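Local coordinates for protein aldehyde dehydrogenase (Staphylococcus aureus, PDB 6K10) that probably oxidises the carotenoid aldehyde 4,4'-diaponeurosporen-4-al to its acid with NAD+ in the biosynthesis of the virulence pigment staphyloxanthin, at residues 39-42 against 43-47; 65-68 against 69-73; 124-127 against 128-132; 145-148 against 149-152; 419-423 against 424-428. The protein carries 1 engineered substitution. One frame throughout, in Å; residues are numbered along the deposited sequence.

Interaction 1 of 5, residues 39-42 against 43-47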
# COMPACT_ATOMS: atom_id res chain seq x y z
N LYS A 39 -8.37 -20.27 -18.96
CA LYS A 39 -9.58 -19.88 -19.67
C LYS A 39 -9.48 -18.44 -20.16
O LYS A 39 -9.90 -18.13 -21.28
CB LYS A 39 -10.80 -20.06 -18.77
CG LYS A 39 -11.13 -21.52 -18.47
CD LYS A 39 -12.02 -21.64 -17.25
CE LYS A 39 -13.35 -20.94 -17.46
NZ LYS A 39 -14.17 -20.94 -16.21
N LEU A 40 -8.90 -17.55 -19.35
CA LEU A 40 -8.72 -16.17 -19.77
C LEU A 40 -7.83 -16.08 -21.00
O LEU A 40 -8.12 -15.34 -21.95
CB LEU A 40 -8.12 -15.35 -18.62
CG LEU A 40 -8.02 -13.84 -18.86
CD1 LEU A 40 -9.40 -13.25 -19.11
CD2 LEU A 40 -7.34 -13.15 -17.69
N SER A 41 -6.72 -16.83 -21.00
CA SER A 41 -5.82 -16.83 -22.14
C SER A 41 -6.50 -17.39 -23.39
O SER A 41 -6.44 -16.78 -24.47
CB SER A 41 -4.56 -17.64 -21.81
OG SER A 41 -3.65 -17.63 -22.89
N LYS A 42 -7.13 -18.56 -23.26
CA LYS A 42 -7.87 -19.14 -24.37
C LYS A 42 -8.92 -18.17 -24.90
O LYS A 42 -9.14 -18.06 -26.11
CB LYS A 42 -8.53 -20.44 -23.92
CG LYS A 42 -9.74 -20.86 -24.74
CD LYS A 42 -10.31 -22.18 -24.26
CE LYS A 42 -11.77 -22.34 -24.68
NZ LYS A 42 -12.35 -23.61 -24.17
N ALA A 43 -9.58 -17.45 -23.99
CA ALA A 43 -10.65 -16.55 -24.38
C ALA A 43 -10.12 -15.35 -25.16
O ALA A 43 -10.72 -14.94 -26.16
CB ALA A 43 -11.39 -16.11 -23.12
N ILE A 44 -8.99 -14.78 -24.74
CA ILE A 44 -8.41 -13.65 -25.45
C ILE A 44 -7.97 -14.06 -26.85
O ILE A 44 -8.14 -13.32 -27.83
CB ILE A 44 -7.24 -13.05 -24.65
CG1 ILE A 44 -7.76 -12.45 -23.34
CG2 ILE A 44 -6.49 -12.00 -25.46
CD1 ILE A 44 -6.67 -11.98 -22.41
N LYS A 45 -7.41 -15.27 -26.98
CA LYS A 45 -7.00 -15.76 -28.29
C LYS A 45 -8.20 -15.96 -29.21
O LYS A 45 -8.15 -15.61 -30.40
CB LYS A 45 -6.22 -17.06 -28.15
CG LYS A 45 -4.85 -16.89 -27.52
CD LYS A 45 -4.27 -18.23 -27.10
CE LYS A 45 -3.16 -18.06 -26.09
NZ LYS A 45 -2.24 -19.23 -26.06
N SER A 46 -9.29 -16.51 -28.67
CA SER A 46 -10.49 -16.71 -29.47
C SER A 46 -11.05 -15.39 -29.97
O SER A 46 -11.63 -15.33 -31.06
CB SER A 46 -11.54 -17.46 -28.66
OG SER A 46 -10.99 -18.64 -28.09
N TYR A 47 -10.88 -14.32 -29.20
CA TYR A 47 -11.43 -13.01 -29.52
C TYR A 47 -10.38 -12.06 -30.09
O TYR A 47 -10.67 -10.86 -30.23
CB TYR A 47 -12.05 -12.39 -28.28
CG TYR A 47 -13.46 -12.84 -27.99
CD1 TYR A 47 -13.70 -14.11 -27.49
CD2 TYR A 47 -14.53 -11.99 -28.17
CE1 TYR A 47 -14.99 -14.52 -27.20
CE2 TYR A 47 -15.81 -12.39 -27.88
CZ TYR A 47 -16.04 -13.66 -27.40
OH TYR A 47 -17.32 -14.06 -27.11
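Both faces of the Lys-42 carbonyl are used by a single residue, Ser-46, which brings its backbone N to one face and its hydroxyl to the other. The amide bond from Ser-46 N to Lys-42 O measures 3.0 Å. From Ser-46 OG to the same Lys-42 O the bond is shorter, 2.8 Å, with the donor tilted 35° from the carbonyl plane. A chi1 of -51° turns the hydroxyl of Ser-46 back over the preceding turn, so that one oxygen collects two protons. The carbonyls of Lys-39, Leu-40 and Ser-41 accept the amides of Ala-43, Ile-44 and Lys-45 in turn. This is the closing portion of helix 30-46, and Tyr-47 is the first residue to leave helical angles. On its buried side CG of Leu-40 lies 4.2 Å from CD1 of Ile-44, and both residues pack on Ile-78 of helix 63-89. Ala-43, by contrast, rests on Leu-160 of helix 151-164. Along a further side the extended chain of Lys-45 runs back past Ser-41: its CG is 3.4 Å from Ser-41 O, and its CE comes within 3.3 Å of Ser-41 OG.

Interaction 2 of 5, residues 65-68 against 69-73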
# COMPACT_ATOMS: atom_id res chain seq x y z
N GLU A 65 0.86 -2.01 -32.96
CA GLU A 65 0.80 -1.29 -31.69
C GLU A 65 -0.19 -1.94 -30.74
O GLU A 65 0.07 -2.05 -29.54
CB GLU A 65 0.43 0.17 -31.94
CG GLU A 65 1.01 1.15 -30.94
CD GLU A 65 0.47 2.55 -31.15
OE1 GLU A 65 1.14 3.34 -31.85
OE2 GLU A 65 -0.61 2.86 -30.61
N ALA A 66 -1.34 -2.38 -31.26
CA ALA A 66 -2.35 -3.01 -30.42
C ALA A 66 -1.85 -4.32 -29.82
O ALA A 66 -2.21 -4.67 -28.70
CB ALA A 66 -3.63 -3.25 -31.22
N TYR A 67 -1.00 -5.05 -30.55
CA TYR A 67 -0.49 -6.30 -30.01
C TYR A 67 0.60 -6.06 -28.97
O TYR A 67 0.65 -6.74 -27.94
CB TYR A 67 0.04 -7.20 -31.13
CG TYR A 67 -0.37 -8.64 -30.94
CD1 TYR A 67 -1.60 -9.09 -31.39
CD2 TYR A 67 0.45 -9.53 -30.26
CE1 TYR A 67 -1.99 -10.40 -31.20
CE2 TYR A 67 0.07 -10.84 -30.06
CZ TYR A 67 -1.15 -11.27 -30.53
OH TYR A 67 -1.54 -12.57 -30.34
N ALA A 68 1.47 -5.08 -29.22
CA ALA A 68 2.58 -4.84 -28.31
C ALA A 68 2.13 -4.18 -27.01
O ALA A 68 2.76 -4.37 -25.97
CB ALA A 68 3.65 -3.98 -28.99
N THR A 69 1.04 -3.41 -27.04
CA THR A 69 0.62 -2.64 -25.88
C THR A 69 -0.68 -3.13 -25.24
O THR A 69 -1.02 -2.65 -24.15
CB THR A 69 0.46 -1.15 -26.23
OG1 THR A 69 -0.62 -0.99 -27.16
CG2 THR A 69 1.75 -0.62 -26.85
N GLU A 70 -1.42 -4.04 -25.87
CA GLU A 70 -2.68 -4.48 -25.28
C GLU A 70 -2.82 -6.00 -25.25
O GLU A 70 -2.93 -6.59 -24.17
CB GLU A 70 -3.87 -3.86 -26.02
CG GLU A 70 -3.76 -2.35 -26.24
CD GLU A 70 -4.88 -1.57 -25.57
OE1 GLU A 70 -5.51 -2.10 -24.63
OE2 GLU A 70 -5.11 -0.42 -25.98
N ILE A 71 -2.82 -6.65 -26.42
CA ILE A 71 -3.12 -8.08 -26.46
C ILE A 71 -1.91 -8.91 -26.07
O ILE A 71 -1.96 -9.71 -25.13
CB ILE A 71 -3.64 -8.49 -27.85
CG1 ILE A 71 -4.90 -7.71 -28.21
CG2 ILE A 71 -3.91 -9.98 -27.90
CD1 ILE A 71 -5.51 -8.13 -29.52
N GLY A 72 -0.81 -8.76 -26.81
CA GLY A 72 0.34 -9.63 -26.61
C GLY A 72 0.92 -9.52 -25.21
O GLY A 72 1.28 -10.53 -24.60
N ILE A 73 1.02 -8.30 -24.69
CA ILE A 73 1.57 -8.10 -23.36
C ILE A 73 0.67 -8.74 -22.31
O ILE A 73 1.15 -9.21 -21.27
CB ILE A 73 1.78 -6.60 -23.10
CG1 ILE A 73 2.48 -6.36 -21.77
CG2 ILE A 73 0.46 -5.84 -23.16
CD1 ILE A 73 3.20 -5.04 -21.70
O HOH W 1 -1.30 1.80 -28.17
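Two hydrogen bonds from Thr-69 grip the carbonyl of Glu-65. Its OG1 donates to Glu-65 O at 2.7 Å from above the carbonyl plane, while its N reaches the same oxygen from the other face at 3.0 Å. A chi1 of 66° sets OG1 between backbone N and carbonyl carbon, from where it turns back to Glu-65 O. From Thr-69 to Ile-71 helix 63-89 widens into a pi-type turn. Ile-71 N bonds to Ala-66 O in the carbonyl plane (3.1 Å), and Gly-72 N lies 2.7 Å from Tyr-67 O, on a lone pair. A water adds a bridge, donating to Glu-65 OE2 at 2.7 Å and to Thr-69 OG1 at 3.0 Å.

The apolar part is a CH-pi contact: CG2 of Ile-71 stands over a face of the Tyr-67 ring, 4.2 Å from its centroid and 26° off the normal. Gly-72 N lies over the same face, likewise offset toward the rim. The tyrosine hydroxyl is held by Glu-48, and Phe-457 of the second subunit meets the ring edge-to-face, which places this turn at the dimer interface. OG1 of Thr-69 thus gives one proton and accepts another, so its rotation is probably fixed.

Interaction 3 of 5, residues 124-127 against 128-132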
# COMPACT_ATOMS: atom_id res chain seq x y z
N PRO A 124 -7.65 0.56 -23.34
CA PRO A 124 -8.87 0.10 -22.66
C PRO A 124 -8.91 -1.39 -22.41
O PRO A 124 -9.69 -1.84 -21.57
CB PRO A 124 -9.98 0.53 -23.63
CG PRO A 124 -9.32 0.53 -24.97
CD PRO A 124 -7.89 0.94 -24.74
N PHE A 125 -8.09 -2.17 -23.11
CA PHE A 125 -8.01 -3.61 -22.91
C PHE A 125 -6.95 -3.95 -21.87
O PHE A 125 -7.24 -4.62 -20.88
CB PHE A 125 -7.73 -4.29 -24.25
CG PHE A 125 -7.64 -5.79 -24.18
CD1 PHE A 125 -6.42 -6.41 -23.97
CD2 PHE A 125 -8.77 -6.57 -24.34
CE1 PHE A 125 -6.33 -7.79 -23.90
CE2 PHE A 125 -8.69 -7.95 -24.28
CZ PHE A 125 -7.47 -8.56 -24.06
N GLN A 126 -5.71 -3.47 -22.08
CA GLN A 126 -4.62 -3.78 -21.16
C GLN A 126 -4.91 -3.30 -19.74
O GLN A 126 -4.60 -3.99 -18.77
CB GLN A 126 -3.31 -3.18 -21.68
CG GLN A 126 -2.28 -2.87 -20.60
CD GLN A 126 -1.57 -4.09 -20.07
OE1 GLN A 126 -1.80 -5.21 -20.53
NE2 GLN A 126 -0.69 -3.89 -19.10
N LEU A 127 -5.51 -2.12 -19.61
CA LEU A 127 -5.78 -1.59 -18.28
C LEU A 127 -6.97 -2.25 -17.60
O LEU A 127 -7.21 -1.98 -16.42
CB LEU A 127 -5.96 -0.07 -18.35
CG LEU A 127 -4.70 0.64 -18.85
CD1 LEU A 127 -4.99 2.09 -19.21
CD2 LEU A 127 -3.60 0.56 -17.80
N VAL A 128 -7.72 -3.09 -18.31
CA VAL A 128 -8.65 -4.01 -17.66
C VAL A 128 -7.95 -5.29 -17.23
O VAL A 128 -8.09 -5.73 -16.08
CB VAL A 128 -9.85 -4.31 -18.59
CG1 VAL A 128 -10.56 -5.58 -18.14
CG2 VAL A 128 -10.83 -3.15 -18.62
N PHE A 129 -7.15 -5.88 -18.12
CA PHE A 129 -6.76 -7.27 -17.91
C PHE A 129 -5.46 -7.45 -17.13
O PHE A 129 -5.30 -8.46 -16.44
CB PHE A 129 -6.70 -8.00 -19.26
CG PHE A 129 -8.06 -8.30 -19.82
CD1 PHE A 129 -8.74 -9.44 -19.41
CD2 PHE A 129 -8.68 -7.46 -20.73
CE1 PHE A 129 -9.99 -9.73 -19.90
CE2 PHE A 129 -9.94 -7.75 -21.22
CZ PHE A 129 -10.60 -8.89 -20.80
N GLU A 130 -4.52 -6.49 -17.20
CA GLU A 130 -3.35 -6.62 -16.33
C GLU A 130 -3.73 -6.54 -14.85
O GLU A 130 -3.26 -7.38 -14.07
CB GLU A 130 -2.28 -5.59 -16.71
CG GLU A 130 -1.06 -5.65 -15.80
CD GLU A 130 -0.49 -7.06 -15.66
OE1 GLU A 130 -0.09 -7.44 -14.54
OE2 GLU A 130 -0.43 -7.79 -16.68
N PRO A 131 -4.57 -5.59 -14.40
CA PRO A 131 -5.07 -5.72 -13.02
C PRO A 131 -5.84 -7.01 -12.78
O PRO A 131 -5.66 -7.64 -11.73
CB PRO A 131 -5.97 -4.48 -12.85
CG PRO A 131 -5.59 -3.56 -13.91
CD PRO A 131 -5.08 -4.37 -15.06
N LEU A 132 -6.66 -7.42 -13.74
CA LEU A 132 -7.48 -8.62 -13.55
C LEU A 132 -6.62 -9.86 -13.31
O LEU A 132 -6.95 -10.69 -12.46
CB LEU A 132 -8.38 -8.84 -14.76
CG LEU A 132 -9.36 -10.01 -14.62
CD1 LEU A 132 -10.39 -9.72 -13.54
CD2 LEU A 132 -10.03 -10.34 -15.95
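Phe-129 packs against Phe-125 where the chain enters helix 126-138, the helix of the beta-alpha-beta unit that joins strands 104-118 and 141-145 in the nucleotide-binding fold. The Phe-129 side chain starts with CB, 3.8 Å from Phe-125 O, and CG stays about as far from it. CD2 does more: it approaches Phe-125 O to 3.2 Å near the plane of its own ring, and it sits 3.5 Å above the centre of the Phe-125 ring. Next along the ring, CE2 of Phe-129 is 3.3 Å from CE2 of Phe-125. CZ is already drawing off. A chi1 of 180° carries the Phe-125 ring away from its own N and under CD2 of Phe-129, where the ring planes cross at 34°. Phe-125 O also accepts two amides, Val-128 N from above its plane and Phe-129 N nearly end-on.

Gln-126 and Glu-130 run side by side, with NE2 of Gln-126 resting 3.3 Å from CB of Glu-130. Their polar ends look outside the turn: Thr-74 meets OE1 of Gln-126, and Ser-77 and Ser-427 take the carboxylate oxygens of Glu-130. Pro-131 kinks the helix, since its N has no proton to offer, and its CG lies 3.4 Å from Leu-127 O.

Interaction 4 of 5, residues 145-148 against 149-152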
# COMPACT_ATOMS: atom_id res chain seq x y z
N LYS A 145 -15.30 -2.28 -14.56
CA LYS A 145 -15.99 -1.15 -15.18
C LYS A 145 -15.08 -0.55 -16.24
O LYS A 145 -14.17 0.24 -15.91
CB LYS A 145 -16.38 -0.10 -14.13
CG LYS A 145 -17.38 0.94 -14.62
CD LYS A 145 -16.67 2.11 -15.26
CE LYS A 145 -17.54 2.78 -16.30
NZ LYS A 145 -16.75 3.71 -17.14
N PRO A 146 -15.26 -0.90 -17.50
CA PRO A 146 -14.41 -0.36 -18.57
C PRO A 146 -14.92 0.98 -19.06
O PRO A 146 -16.05 1.39 -18.78
CB PRO A 146 -14.52 -1.43 -19.66
CG PRO A 146 -15.91 -1.96 -19.50
CD PRO A 146 -16.21 -1.90 -18.01
N SER A 147 -14.06 1.66 -19.82
CA SER A 147 -14.41 2.97 -20.36
C SER A 147 -15.50 2.84 -21.42
O SER A 147 -15.43 1.98 -22.30
CB SER A 147 -13.18 3.63 -20.97
OG SER A 147 -13.51 4.85 -21.62
N GLU A 148 -16.51 3.71 -21.33
CA GLU A 148 -17.53 3.78 -22.37
C GLU A 148 -17.16 4.73 -23.50
O GLU A 148 -17.89 4.81 -24.49
CB GLU A 148 -18.88 4.18 -21.77
CG GLU A 148 -18.96 5.62 -21.28
CD GLU A 148 -20.39 6.06 -21.03
OE1 GLU A 148 -20.60 7.24 -20.71
OE2 GLU A 148 -21.30 5.22 -21.17
N LEU A 149 -16.04 5.45 -23.37
CA LEU A 149 -15.54 6.25 -24.49
C LEU A 149 -15.00 5.38 -25.61
O LEU A 149 -14.94 5.84 -26.76
CB LEU A 149 -14.45 7.22 -24.02
CG LEU A 149 -14.86 8.28 -22.99
CD1 LEU A 149 -13.75 9.31 -22.83
CD2 LEU A 149 -16.17 8.94 -23.38
N THR A 150 -14.60 4.16 -25.31
CA THR A 150 -14.26 3.16 -26.32
C THR A 150 -15.32 2.06 -26.25
O THR A 150 -15.07 0.99 -25.68
CB THR A 150 -12.86 2.61 -26.09
OG1 THR A 150 -12.72 2.19 -24.73
CG2 THR A 150 -11.82 3.69 -26.38
N PRO A 151 -16.51 2.30 -26.81
CA PRO A 151 -17.64 1.39 -26.55
C PRO A 151 -17.52 0.04 -27.24
O PRO A 151 -18.06 -0.95 -26.73
CB PRO A 151 -18.84 2.18 -27.06
CG PRO A 151 -18.28 3.04 -28.14
CD PRO A 151 -16.88 3.40 -27.72
N ASN A 152 -16.86 -0.03 -28.40
CA ASN A 152 -16.69 -1.33 -29.04
C ASN A 152 -15.73 -2.21 -28.25
O ASN A 152 -15.96 -3.42 -28.11
CB ASN A 152 -16.20 -1.15 -30.47
CG ASN A 152 -17.25 -0.54 -31.37
OD1 ASN A 152 -18.25 -1.18 -31.69
ND2 ASN A 152 -17.04 0.71 -31.77
O HOH W 2 -13.48 0.08 -22.80
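Ser-147 turns its hydroxyl back on Leu-149 to form an ST turn, in the loop that leads from strand 141-145 to helix 151-164. A chi1 of 174° sets OG beside the serine's own carbonyl carbon, where it accepts the amide of the residue two places on: Leu-149 N to Ser-147 OG is 3.1 Å, with an angle of 141° at the hydrogen. The same oxygen meets CB of Leu-149 at 3.5 Å, before the leucine runs out to Asn-294. Glu-148, between the two, takes part through the root of its side chain. Its CG is wedged between N and carbonyl carbon (chi1 70°) and comes within 3.6 Å of Leu-149 N, after which the chain extends outward on the exposed side of the loop. In relatives this loop borders the NAD adenosine cleft, and probably does here.

A water bridges the turn and the helix start, 2.8 Å from Ser-147 O, to which it probably donates, and 3.0 Å from Thr-150 OG1. Thr-150 occupies the N-cap position without a side-chain capping bond. The ring of Pro-151 then opens the helix, its CD 3.7 Å from Glu-148 O.

Interaction 5 of 5, residues 419-423 against 424-428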
# COMPACT_ATOMS: atom_id res chain seq x y z
N MET A 419 -1.00 6.29 -6.16
CA MET A 419 -0.52 5.50 -5.05
C MET A 419 -0.75 4.03 -5.36
O MET A 419 -1.77 3.67 -5.96
CB MET A 419 -1.21 5.89 -3.73
CG MET A 419 -2.72 5.73 -3.76
SD MET A 419 -3.52 6.26 -2.24
CE MET A 419 -3.36 8.03 -2.37
N GLY A 420 0.19 3.19 -4.97
CA GLY A 420 0.15 1.78 -5.33
C GLY A 420 0.88 1.51 -6.64
O GLY A 420 1.35 2.42 -7.32
N ARG A 421 0.96 0.23 -6.99
CA ARG A 421 1.75 -0.19 -8.14
C ARG A 421 1.31 -1.58 -8.58
O ARG A 421 0.66 -2.31 -7.84
CB ARG A 421 3.24 -0.19 -7.80
CG ARG A 421 3.66 -1.35 -6.91
CD ARG A 421 4.10 -0.89 -5.53
NE ARG A 421 4.60 -1.99 -4.72
CZ ARG A 421 5.85 -2.08 -4.29
NH1 ARG A 421 6.24 -3.12 -3.55
NH2 ARG A 421 6.73 -1.13 -4.60
N TYR A 422 1.67 -1.93 -9.82
CA TYR A 422 1.36 -3.26 -10.35
C TYR A 422 2.32 -3.59 -11.48
O TYR A 422 3.37 -2.95 -11.62
CB TYR A 422 -0.12 -3.37 -10.76
CG TYR A 422 -0.54 -2.59 -12.00
CD1 TYR A 422 -0.43 -1.21 -12.06
CD2 TYR A 422 -1.09 -3.24 -13.10
CE1 TYR A 422 -0.83 -0.50 -13.18
CE2 TYR A 422 -1.50 -2.54 -14.22
CZ TYR A 422 -1.37 -1.17 -14.26
OH TYR A 422 -1.77 -0.48 -15.38
N HIS A 423 1.93 -4.57 -12.30
CA HIS A 423 2.75 -5.31 -13.26
C HIS A 423 3.45 -6.50 -12.62
O HIS A 423 4.00 -6.39 -11.52
CB HIS A 423 3.80 -4.44 -13.97
CG HIS A 423 3.23 -3.50 -14.97
ND1 HIS A 423 4.01 -2.71 -15.78
CD2 HIS A 423 1.94 -3.21 -15.29
CE1 HIS A 423 3.24 -1.99 -16.57
NE2 HIS A 423 1.98 -2.27 -16.29
N GLY A 424 3.43 -7.64 -13.31
CA GLY A 424 4.12 -8.82 -12.83
C GLY A 424 3.60 -9.26 -11.48
O GLY A 424 2.39 -9.30 -11.24
N LYS A 425 4.53 -9.60 -10.58
CA LYS A 425 4.14 -10.01 -9.24
C LYS A 425 3.50 -8.88 -8.45
O LYS A 425 2.71 -9.13 -7.53
CB LYS A 425 5.36 -10.57 -8.49
CG LYS A 425 5.03 -11.14 -7.12
CD LYS A 425 6.22 -11.81 -6.45
CE LYS A 425 5.81 -12.41 -5.11
NZ LYS A 425 5.51 -11.36 -4.09
N TYR A 426 3.81 -7.62 -8.79
CA TYR A 426 3.19 -6.50 -8.09
C TYR A 426 1.69 -6.44 -8.32
O TYR A 426 0.95 -5.97 -7.45
CB TYR A 426 3.86 -5.18 -8.50
CG TYR A 426 5.34 -5.15 -8.17
CD1 TYR A 426 5.78 -4.82 -6.90
CD2 TYR A 426 6.29 -5.44 -9.14
CE1 TYR A 426 7.13 -4.79 -6.59
CE2 TYR A 426 7.63 -5.42 -8.85
CZ TYR A 426 8.05 -5.09 -7.58
OH TYR A 426 9.40 -5.06 -7.29
N SER A 427 1.23 -6.91 -9.49
CA SER A 427 -0.21 -7.04 -9.70
C SER A 427 -0.81 -8.03 -8.72
O SER A 427 -1.88 -7.78 -8.14
CB SER A 427 -0.48 -7.49 -11.14
OG SER A 427 -0.12 -6.47 -12.07
N PHE A 428 -0.13 -9.16 -8.50
CA PHE A 428 -0.56 -10.13 -7.50
C PHE A 428 -0.51 -9.53 -6.10
O PHE A 428 -1.47 -9.62 -5.33
CB PHE A 428 0.31 -11.39 -7.60
CG PHE A 428 0.18 -12.32 -6.42
CD1 PHE A 428 -0.75 -13.34 -6.43
CD2 PHE A 428 1.04 -12.20 -5.33
CE1 PHE A 428 -0.85 -14.21 -5.36
CE2 PHE A 428 0.93 -13.07 -4.26
CZ PHE A 428 -0.01 -14.07 -4.28
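Arg-421 reaches Tyr-426 by two torsions: chi1 of 75° lifts CG into the space between backbone N and carbonyl carbon, and chi2 of -113° bends the chain over the tyrosine. The guanidinium arrives with one face toward the ring's rim. CE1 of Tyr-426 lies 3.6 Å above the guanidinium plane and equally far from NH1 of Arg-421. The two planes stand 75° apart, so ring edge meets cationic face and the groups are not stacked. NH2 of Arg-421 continues to a salt bridge with Glu-434 of the second subunit, and Tyr-426 itself packs on Ile-107 of that subunit, which makes the pair part of the dimer interface.

Tyr-422, the next residue, takes a similar first torsion but sends its ring the other way, to Glu-217, a predicted active-site residue. The chain then bends through His-423 and Gly-424, both at positive phi, into helix 425-430. Ser-427, in the first turn of that helix, secures the bend: His-423 N donates to Ser-427 OG at 2.8 Å, and this hydroxyl is bonded in addition to Glu-130. Ser-427 OG also lies at the edge of the Tyr-422 ring, 3.5 Å from CD2, and 3.4 Å from CB of Tyr-422. In return His-423 O receives a weak bond from Tyr-426 N at 3.0 Å, and the same oxygen sits in the plane of the Tyr-426 ring, 3.4 Å from its CD2.

Interaction 3 touches each of the other four. Interaction 1 packs on it through Leu-40 CD1, 3.7 Å from Phe-129 CE1. Interaction 2 grips the start of its helix, with Glu-70 OE1 2.9 Å from Gln-126 N and 3.0 Å from Phe-125 N. Interaction 4 meets it where Pro-124 CB lies 3.4 Å from Thr-150 OG1, and interaction 5 where Glu-130 OE1 is 2.7 Å from Ser-427 OG. Interactions 2 and 5 also reach the second subunit. The predicted active-site residues lie close by: Leu-127 is about 7 Å, side chain to side chain, from Glu-217 and from the engineered Ser-251, while Tyr-422 comes within about 3 Å of Glu-217.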